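Local coordinates for protein dihydrodipicolinate synthase (Agrobacterium tumefaciens, PDB 3B4U) that probably acts as a lyase of the dihydrodipicolinate synthase family, whose founding member condenses pyruvate with aspartate semialdehyde on the route to lysine, at residues B[105-110]-B[119-124]; B[134-139]-B[162-167]; B[149-154]-B[183-188]. One frame throughout, in Å; residues are numbered along the deposited sequence.

How the contacts relate
From the N terminus the three contacts fall within successive beta-alpha units of one TIM barrel. Contact 1 closes a short loop, bringing the chain leaving strand 101-104 against helix 115-129, and it is complete before contact 2 opens on the next strand, 136-140. Contact 2 pairs that strand with 165-170 across the intervening helices 142-145 and 151-160. Contact 3 starts inside this second loop, at the head of helix 151-160, and ends beyond it, so contacts 2 and 3 cross. Leu149 makes a shared seam, touching Pro106 and Phe122 of contact 1 and Val138 of contact 2, while Leu188 packs against the backbone of Val165 and Thr166.

Contact 1 of 3, residues B[105-110]-B[119-124]; sequences APPSYF and FAWFSA
The irregular segment 105-110 passes helix 115-129 without a hydrogen bond between them, the closest CA pair being Pro106 CA and Phe122 CA, 7.7 Å apart. Pro107 and Trp121 meet tip to tip: with CG anti to its backbone N (chi1 -172°), the indole leans off the helix and offers a face to the proline. Pro107 CD sits over the centre of the six-membered ring of Trp121, 3.4 Å from its centroid and 10° off the normal, a close CH-pi contact. Beside it, Pro107 CG lies 3.8 Å from Trp121 NE1, so the proline also spans the pyrrole half. Ala105 O approaches the far end of the indole obliquely, 3.7 Å from Trp121 CH2. Phe122 points its ring tip at the previous proline, CZ ending 4.0 Å from Pro106 CA, while its CD1 fits in plane against the indole edge. Trp121 also packs on Ile84 and Ala87 of helix 84-96, and Pro107 on Pro269 of the second subunit. The contact fastens a TIM-barrel beta-alpha loop to its own helix, just before Tyr109, whose OH bonds Thr46 OG1 of the second subunit, consistent with the tyrosine exchanged between active sites in dihydrodipicolinate synthases.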
loop_
_atom_site.group_PDB
_atom_site.type_symbol
_atom_site.label_atom_id
_atom_site.label_comp_id
_atom_site.label_asym_id
_atom_site.label_seq_id
_atom_site.Cartn_x
_atom_site.Cartn_y
_atom_site.Cartn_z
ATOM N N ALA B 105 -2.425 -9.463 -4.435
ATOM C CA ALA B 105 -1.245 -9.200 -3.644
ATOM C C ALA B 105 -1.571 -9.325 -2.163
ATOM O O ALA B 105 -2.675 -9.021 -1.744
ATOM C CB ALA B 105 -0.682 -7.802 -3.932
ATOM N N PRO B 106 -0.586 -9.725 -1.352
ATOM C CA PRO B 106 -0.738 -9.548 0.095
ATOM C C PRO B 106 -0.767 -8.042 0.410
ATOM O O PRO B 106 -0.327 -7.235 -0.394
ATOM C CB PRO B 106 0.526 -10.187 0.664
ATOM C CG PRO B 106 1.541 -9.920 -0.410
ATOM C CD PRO B 106 0.798 -10.114 -1.712
ATOM N N PRO B 107 -1.269 -7.690 1.586
ATOM C CA PRO B 107 -1.238 -6.311 2.011
ATOM C C PRO B 107 0.217 -5.822 2.131
ATOM O O PRO B 107 1.106 -6.596 2.491
ATOM C CB PRO B 107 -1.966 -6.376 3.351
ATOM C CG PRO B 107 -1.686 -7.772 3.872
ATOM C CD PRO B 107 -1.744 -8.593 2.647
ATOM N N SER B 108 0.452 -4.542 1.842
ATOM C CA SER B 108 1.789 -4.024 1.581
ATOM C C SER B 108 2.090 -2.718 2.306
ATOM O O SER B 108 2.969 -1.960 1.875
ATOM C CB SER B 108 2.002 -3.894 0.057
ATOM O OG SER B 108 1.138 -2.954 -0.558
ATOM N N TYR B 109 1.386 -2.453 3.395
ATOM C CA TYR B 109 1.695 -1.295 4.236
ATOM C C TYR B 109 2.591 -1.715 5.405
ATOM O O TYR B 109 3.764 -1.335 5.477
ATOM C CB TYR B 109 0.396 -0.608 4.674
ATOM C CG TYR B 109 0.622 0.693 5.415
ATOM C CD1 TYR B 109 0.780 1.914 4.757
ATOM C CD2 TYR B 109 0.714 0.719 6.793
ATOM C CE1 TYR B 109 0.974 3.087 5.469
ATOM C CE2 TYR B 109 0.926 1.898 7.500
ATOM C CZ TYR B 109 1.060 3.059 6.841
ATOM O OH TYR B 109 1.266 4.255 7.533
ATOM N N PHE B 110 2.083 -2.545 6.305
ATOM C CA PHE B 110 2.896 -3.107 7.368
ATOM C C PHE B 110 4.006 -3.953 6.771
ATOM O O PHE B 110 3.808 -4.676 5.798
ATOM C CB PHE B 110 2.063 -3.925 8.364
ATOM C CG PHE B 110 1.179 -3.088 9.288
ATOM C CD1 PHE B 110 1.684 -2.013 9.986
ATOM C CD2 PHE B 110 -0.155 -3.416 9.468
ATOM C CE1 PHE B 110 0.862 -1.290 10.848
ATOM C CE2 PHE B 110 -0.951 -2.701 10.338
ATOM C CZ PHE B 110 -0.447 -1.640 11.027
ATOM N N PHE B 119 -1.544 -15.820 6.350
ATOM C CA PHE B 119 -2.560 -16.850 6.207
ATOM C C PHE B 119 -3.905 -16.321 6.700
ATOM O O PHE B 119 -4.926 -16.480 6.056
ATOM C CB PHE B 119 -2.180 -18.130 6.988
ATOM C CG PHE B 119 -3.216 -19.196 6.868
ATOM C CD1 PHE B 119 -3.262 -20.008 5.758
ATOM C CD2 PHE B 119 -4.215 -19.304 7.818
ATOM C CE1 PHE B 119 -4.262 -20.939 5.611
ATOM C CE2 PHE B 119 -5.231 -20.218 7.669
ATOM C CZ PHE B 119 -5.258 -21.022 6.560
ATOM N N ALA B 120 -3.889 -15.699 7.878
ATOM C CA ALA B 120 -5.097 -15.151 8.447
ATOM C C ALA B 120 -5.700 -14.072 7.568
ATOM O O ALA B 120 -6.916 -13.967 7.453
ATOM C CB ALA B 120 -4.809 -14.611 9.848
ATOM N N TRP B 121 -4.865 -13.253 6.936
ATOM C CA TRP B 121 -5.373 -12.182 6.082
ATOM C C TRP B 121 -6.072 -12.774 4.847
ATOM O O TRP B 121 -7.199 -12.416 4.528
ATOM C CB TRP B 121 -4.231 -11.277 5.613
ATOM C CG TRP B 121 -4.698 -10.055 4.890
ATOM C CD1 TRP B 121 -5.053 -8.878 5.460
ATOM C CD2 TRP B 121 -4.828 -9.882 3.481
ATOM N NE1 TRP B 121 -5.394 -7.978 4.486
ATOM C CE2 TRP B 121 -5.281 -8.571 3.264
ATOM C CE3 TRP B 121 -4.602 -10.696 2.382
ATOM C CZ2 TRP B 121 -5.462 -8.039 1.982
ATOM C CZ3 TRP B 121 -4.784 -10.180 1.108
ATOM C CH2 TRP B 121 -5.216 -8.856 0.928
ATOM N N PHE B 122 -5.382 -13.682 4.145
ATOM C CA PHE B 122 -5.994 -14.300 2.985
ATOM C C PHE B 122 -7.279 -15.033 3.369
ATOM O O PHE B 122 -8.282 -14.933 2.682
ATOM C CB PHE B 122 -5.009 -15.248 2.293
ATOM C CG PHE B 122 -3.950 -14.575 1.461
ATOM C CD1 PHE B 122 -4.277 -13.932 0.276
ATOM C CD2 PHE B 122 -2.636 -14.570 1.874
ATOM C CE1 PHE B 122 -3.315 -13.305 -0.489
ATOM C CE2 PHE B 122 -1.671 -13.955 1.110
ATOM C CZ PHE B 122 -2.007 -13.334 -0.067
ATOM N N SER B 123 -7.237 -15.781 4.465
ATOM C CA SER B 123 -8.445 -16.470 4.909
ATOM C C SER B 123 -9.608 -15.517 5.135
ATOM O O SER B 123 -10.737 -15.792 4.734
ATOM C CB SER B 123 -8.178 -17.221 6.203
ATOM O OG SER B 123 -9.354 -17.909 6.606
ATOM N N ALA B 124 -9.340 -14.379 5.770
ATOM C CA ALA B 124 -10.395 -13.397 6.031
ATOM C C ALA B 124 -10.929 -12.788 4.742
ATOM O O ALA B 124 -12.128 -12.574 4.606
ATOM C CB ALA B 124 -9.880 -12.316 6.961
#

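Contact 2 of 3, residues B[134-139]-B[162-167]; sequences RDILVY and PGIVTG
Gly163 O is the most heavily gripped polar atom here, held by two hydrogen bonds and a CA-H...O contact. A water donates to Gly163 O at 2.8 Å and also to Asp135 OD1; Asp135 N adds a weak bond, 3.3 Å from Gly163 O, and the CA of Arg134 supplies the third approach. The next carbonyl is met head on: Ile136 N lies 2.7 Å from Ile164 O, at a C=O...N angle of 176°, nearly along the carbonyl axis.

Strand pairing then proceeds in parallel, with Ile136 opposite Val165 and Leu137 opposite Gly167. Between these bridges Thr166 is an extra residue, a beta bulge. Ile136 O accepts from Thr166 N at 2.9 Å, in the carbonyl plane, whereas Val138 N reaches Gly167 O at 3.0 Å from 36° above that carbonyl's plane. Gly167 presents no side chain, and Leu137 CD2 folds down onto its backbone, 3.6 Å from Gly167 CA.

Ile136 and Ile164 lie side by side, CG1 of the first 3.9 Å from CG2 of the second, and both rest on Phe126 of helix 115-129. At the strand's entrance Asp135 OD2 uses its anti lone pair to take Arg134 NH1, 2.8 Å away and in the guanidinium plane; NH2 of the same arginine bonds Leu95 O and Ala99 O, so three acceptors fix the group's rotation. Thr166 crosses Asp135 obliquely, its OG1 beside the aspartate CA. Strands 136-140 and 165-170, joined through helix 151-160, make a beta-alpha-beta crossover of the TIM barrel, with Ile136 and Val165 facing the helical layer.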
loop_
_atom_site.group_PDB
_atom_site.type_symbol
_atom_site.label_atom_id
_atom_site.label_comp_id
_atom_site.label_asym_id
_atom_site.label_seq_id
_atom_site.Cartn_x
_atom_site.Cartn_y
_atom_site.Cartn_z
ATOM N N ARG B 134 -13.234 -17.835 -5.956
ATOM C CA ARG B 134 -12.672 -18.813 -6.891
ATOM C C ARG B 134 -11.459 -18.142 -7.531
ATOM O O ARG B 134 -11.394 -16.918 -7.582
ATOM C CB ARG B 134 -13.670 -19.196 -8.001
ATOM C CG ARG B 134 -14.166 -17.999 -8.792
ATOM C CD ARG B 134 -15.094 -18.370 -9.950
ATOM N NE ARG B 134 -15.532 -17.187 -10.680
ATOM C CZ ARG B 134 -14.829 -16.549 -11.617
ATOM N NH1 ARG B 134 -13.634 -16.986 -12.003
ATOM N NH2 ARG B 134 -15.297 -15.419 -12.098
ATOM N N ASP B 135 -10.537 -18.945 -8.050
ATOM C CA ASP B 135 -9.626 -18.479 -9.110
ATOM C C ASP B 135 -8.731 -17.345 -8.683
ATOM O O ASP B 135 -8.428 -16.454 -9.467
ATOM C CB ASP B 135 -10.424 -18.195 -10.388
ATOM C CG ASP B 135 -11.152 -19.440 -10.886
ATOM O OD1 ASP B 135 -10.580 -20.536 -10.729
ATOM O OD2 ASP B 135 -12.259 -19.320 -11.432
ATOM N N ILE B 136 -8.258 -17.414 -7.448
ATOM C CA ILE B 136 -7.321 -16.434 -6.915
ATOM C C ILE B 136 -5.890 -16.895 -7.174
ATOM O O ILE B 136 -5.507 -18.010 -6.778
ATOM C CB ILE B 136 -7.496 -16.262 -5.402
ATOM C CG1 ILE B 136 -8.948 -15.979 -5.007
ATOM C CG2 ILE B 136 -6.572 -15.183 -4.882
ATOM C CD1 ILE B 136 -9.508 -14.802 -5.552
ATOM N N LEU B 137 -5.137 -16.020 -7.831
ATOM C CA LEU B 137 -3.706 -16.191 -8.034
ATOM C C LEU B 137 -3.007 -15.302 -7.031
ATOM O O LEU B 137 -3.146 -14.072 -7.072
ATOM C CB LEU B 137 -3.313 -15.742 -9.444
ATOM C CG LEU B 137 -4.095 -16.425 -10.564
ATOM C CD1 LEU B 137 -3.797 -15.728 -11.903
ATOM C CD2 LEU B 137 -3.801 -17.914 -10.629
ATOM N N VAL B 138 -2.266 -15.855 -6.071
ATOM C CA VAL B 138 -1.599 -15.020 -5.083
ATOM C C VAL B 138 -0.295 -14.490 -5.667
ATOM O O VAL B 138 0.436 -15.186 -6.365
ATOM C CB VAL B 138 -1.425 -15.765 -3.737
ATOM C CG1 VAL B 138 -2.800 -16.051 -3.145
ATOM C CG2 VAL B 138 -0.581 -17.004 -3.854
ATOM N N TYR B 139 -0.011 -13.230 -5.360
ATOM C CA TYR B 139 1.042 -12.479 -6.079
ATOM C C TYR B 139 2.276 -12.313 -5.205
ATOM O O TYR B 139 2.251 -11.598 -4.207
ATOM C CB TYR B 139 0.463 -11.119 -6.488
ATOM C CG TYR B 139 1.234 -10.300 -7.481
ATOM C CD1 TYR B 139 2.306 -10.782 -8.230
ATOM C CD2 TYR B 139 0.840 -8.982 -7.705
ATOM C CE1 TYR B 139 2.944 -9.965 -9.181
ATOM C CE2 TYR B 139 1.434 -8.189 -8.667
ATOM C CZ TYR B 139 2.479 -8.696 -9.400
ATOM O OH TYR B 139 3.095 -7.871 -10.313
ATOM N N PRO B 162 -8.955 -25.089 -1.463
ATOM C CA PRO B 162 -8.947 -25.691 -2.788
ATOM C C PRO B 162 -9.996 -25.064 -3.707
ATOM O O PRO B 162 -11.103 -24.802 -3.294
ATOM C CB PRO B 162 -9.224 -27.176 -2.479
ATOM C CG PRO B 162 -9.990 -27.140 -1.225
ATOM C CD PRO B 162 -9.335 -26.061 -0.418
ATOM N N GLY B 163 -9.618 -24.795 -4.956
ATOM C CA GLY B 163 -10.484 -24.092 -5.900
ATOM C C GLY B 163 -10.573 -22.594 -5.705
ATOM O O GLY B 163 -11.122 -21.889 -6.594
ATOM N N ILE B 164 -10.136 -22.092 -4.547
ATOM C CA ILE B 164 -10.103 -20.659 -4.298
ATOM C C ILE B 164 -8.690 -20.175 -4.624
ATOM O O ILE B 164 -8.513 -19.305 -5.469
ATOM C CB ILE B 164 -10.546 -20.302 -2.877
ATOM C CG1 ILE B 164 -12.025 -20.711 -2.636
ATOM C CG2 ILE B 164 -10.344 -18.800 -2.656
ATOM C CD1 ILE B 164 -12.372 -20.697 -1.175
ATOM N N VAL B 165 -7.689 -20.731 -3.982
ATOM C CA VAL B 165 -6.298 -20.427 -4.340
ATOM C C VAL B 165 -5.894 -21.400 -5.446
ATOM O O VAL B 165 -5.731 -22.609 -5.199
ATOM C CB VAL B 165 -5.368 -20.504 -3.144
ATOM C CG1 VAL B 165 -3.900 -20.337 -3.594
ATOM C CG2 VAL B 165 -5.759 -19.418 -2.142
ATOM N N THR B 166 -5.824 -20.889 -6.674
ATOM C CA THR B 166 -5.630 -21.697 -7.843
ATOM C C THR B 166 -4.264 -21.515 -8.498
ATOM O O THR B 166 -3.947 -22.222 -9.448
ATOM C CB THR B 166 -6.737 -21.495 -8.880
ATOM O OG1 THR B 166 -6.685 -20.140 -9.336
ATOM C CG2 THR B 166 -8.125 -21.803 -8.301
ATOM N N GLY B 167 -3.454 -20.593 -7.994
ATOM C CA GLY B 167 -2.165 -20.372 -8.599
ATOM C C GLY B 167 -1.387 -19.329 -7.844
ATOM O O GLY B 167 -1.841 -18.753 -6.852
HETATM O O HOH W 1 -11.751 -22.636 -9.222
#

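Contact 3 of 3, residues B[149-154]-B[183-188]; sequences LSVELV and KEHGDL
The polar interactions are few, and the one that spans the contact is weak. Ser150, at the N-cap of helix 151-160, accepts from Leu153 N through its OG at 2.9 Å, a capping bond that satisfies an amide of the first helical turn; the same OG also bonds Asp115. Across the contact, His185 NE2 donates to Val151 O, but weakly, at 3.2 Å and with an N-H...O angle of 135°. The other ring nitrogen, ND1, has its partner in Lys158 NZ. Donation from NE2 and a lysine at ND1 are consistent with a neutral ring protonated on NE2, and the ammonium charge would probably discourage a second proton. Lys158 is shared further, forming a salt bridge with Asp187.

Ring-face contacts cover both faces of the imidazole. His185 CG is anti to its carbonyl carbon (chi1 -53°), placing the ring beside helix 151-160. Val154 CG1 lies over one face of the His185 ring, 4.1 Å from its centroid and 28° off the normal, a CH-pi contact. Over the opposite face Glu184 CB stands 3.6 Å above the His185 plane, centrally placed, so the histidine is clasped between a neighbour in sequence and a residue of the other helix.

Van der Waals packing completes the join. Val151 crosses the histidine obliquely, CG1 coming within 3.8 Å of His185 NE2. Val154 CG1 also reaches Leu188 CD1 at 4.4 Å, a looser touch; Leu188 ends the type I turn that begins at His185, closed by Leu188 N on His185 O. Both valines rest on Leu181 as well. Here the start of helix 151-160 docks against the later part of helix 175-185, neighbouring helices in the outer layer of a TIM barrel.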
loop_
_atom_site.group_PDB
_atom_site.type_symbol
_atom_site.label_atom_id
_atom_site.label_comp_id
_atom_site.label_asym_id
_atom_site.label_seq_id
_atom_site.Cartn_x
_atom_site.Cartn_y
_atom_site.Cartn_z
ATOM N N LEU B 149 5.686 -14.502 -0.240
ATOM C CA LEU B 149 4.773 -15.616 -0.005
ATOM C C LEU B 149 5.585 -16.898 -0.054
ATOM O O LEU B 149 5.953 -17.386 -1.115
ATOM C CB LEU B 149 3.637 -15.614 -1.027
ATOM C CG LEU B 149 2.866 -14.304 -1.200
ATOM C CD1 LEU B 149 1.776 -14.466 -2.250
ATOM C CD2 LEU B 149 2.322 -13.803 0.120
ATOM N N SER B 150 5.891 -17.439 1.102
ATOM C CA SER B 150 6.735 -18.612 1.180
ATOM C C SER B 150 6.070 -19.830 0.556
ATOM O O SER B 150 4.848 -19.909 0.446
ATOM C CB SER B 150 7.094 -18.913 2.629
ATOM O OG SER B 150 5.956 -19.402 3.312
ATOM N N VAL B 151 6.891 -20.799 0.166
ATOM C CA VAL B 151 6.368 -22.072 -0.308
ATOM C C VAL B 151 5.441 -22.691 0.727
ATOM O O VAL B 151 4.371 -23.208 0.401
ATOM C CB VAL B 151 7.520 -23.032 -0.697
ATOM C CG1 VAL B 151 6.977 -24.402 -1.069
ATOM C CG2 VAL B 151 8.359 -22.424 -1.846
ATOM N N GLU B 152 5.825 -22.595 1.993
ATOM C CA GLU B 152 5.043 -23.144 3.085
ATOM C C GLU B 152 3.668 -22.451 3.174
ATOM O O GLU B 152 2.635 -23.103 3.348
ATOM C CB GLU B 152 5.843 -22.997 4.380
ATOM C CG GLU B 152 7.087 -23.894 4.442
ATOM C CD GLU B 152 8.377 -23.412 3.692
ATOM O OE1 GLU B 152 8.545 -22.290 3.118
ATOM O OE2 GLU B 152 9.314 -24.231 3.706
ATOM N N LEU B 153 3.654 -21.123 3.057
ATOM C CA LEU B 153 2.396 -20.381 3.068
ATOM C C LEU B 153 1.520 -20.789 1.906
ATOM O O LEU B 153 0.328 -20.996 2.072
ATOM C CB LEU B 153 2.678 -18.877 3.039
ATOM C CG LEU B 153 1.393 -18.041 2.975
ATOM C CD1 LEU B 153 0.478 -18.229 4.196
ATOM C CD2 LEU B 153 1.756 -16.574 2.806
ATOM N N VAL B 154 2.103 -20.880 0.708
ATOM C CA VAL B 154 1.331 -21.320 -0.472
ATOM C C VAL B 154 0.696 -22.685 -0.178
ATOM O O VAL B 154 -0.468 -22.880 -0.461
ATOM C CB VAL B 154 2.184 -21.345 -1.723
ATOM C CG1 VAL B 154 1.445 -22.006 -2.853
ATOM C CG2 VAL B 154 2.621 -19.924 -2.121
ATOM N N LYS B 183 7.639 -28.140 -7.613
ATOM C CA LYS B 183 7.611 -29.498 -7.025
ATOM C C LYS B 183 6.473 -29.746 -6.057
ATOM O O LYS B 183 5.889 -30.829 -6.032
ATOM C CB LYS B 183 8.929 -29.761 -6.295
ATOM C CG LYS B 183 10.106 -29.897 -7.212
ATOM C CD LYS B 183 11.398 -29.968 -6.389
ATOM C CE LYS B 183 12.625 -30.140 -7.229
ATOM N NZ LYS B 183 13.848 -30.223 -6.361
ATOM N N GLU B 184 6.235 -28.754 -5.199
ATOM C CA GLU B 184 5.263 -28.893 -4.141
ATOM C C GLU B 184 3.880 -28.497 -4.587
ATOM O O GLU B 184 2.914 -29.063 -4.086
ATOM C CB GLU B 184 5.652 -28.075 -2.921
ATOM C CG GLU B 184 6.960 -28.446 -2.324
ATOM C CD GLU B 184 6.997 -29.831 -1.750
ATOM O OE1 GLU B 184 5.974 -30.359 -1.250
ATOM O OE2 GLU B 184 8.097 -30.398 -1.832
ATOM N N HIS B 185 3.771 -27.498 -5.493
ATOM C CA HIS B 185 2.507 -26.864 -5.805
ATOM C C HIS B 185 2.296 -26.708 -7.290
ATOM O O HIS B 185 1.468 -25.924 -7.708
ATOM C CB HIS B 185 2.401 -25.512 -5.088
ATOM C CG HIS B 185 2.644 -25.635 -3.628
ATOM N ND1 HIS B 185 1.914 -26.502 -2.845
ATOM C CD2 HIS B 185 3.553 -25.048 -2.812
ATOM C CE1 HIS B 185 2.373 -26.447 -1.606
ATOM N NE2 HIS B 185 3.356 -25.562 -1.553
ATOM N N GLY B 186 2.938 -27.547 -8.087
ATOM C CA GLY B 186 2.768 -27.483 -9.522
ATOM C C GLY B 186 1.450 -28.017 -10.032
ATOM O O GLY B 186 1.187 -27.906 -11.204
ATOM N N ASP B 187 0.613 -28.511 -9.119
ATOM C CA ASP B 187 -0.795 -28.785 -9.381
ATOM C C ASP B 187 -1.601 -27.505 -9.570
ATOM O O ASP B 187 -2.672 -27.521 -10.165
ATOM C CB ASP B 187 -1.402 -29.705 -8.300
ATOM C CG ASP B 187 -1.256 -29.198 -6.870
ATOM O OD1 ASP B 187 -0.222 -28.705 -6.453
ATOM O OD2 ASP B 187 -2.218 -29.387 -6.089
ATOM N N LEU B 188 -1.086 -26.402 -9.045
ATOM C CA LEU B 188 -1.671 -25.079 -9.232
ATOM C C LEU B 188 -1.062 -24.470 -10.479
ATOM O O LEU B 188 -0.127 -24.983 -11.063
ATOM C CB LEU B 188 -1.358 -24.207 -8.030
ATOM C CG LEU B 188 -1.857 -24.714 -6.683
ATOM C CD1 LEU B 188 -1.517 -23.652 -5.619
ATOM C CD2 LEU B 188 -3.325 -25.083 -6.763
#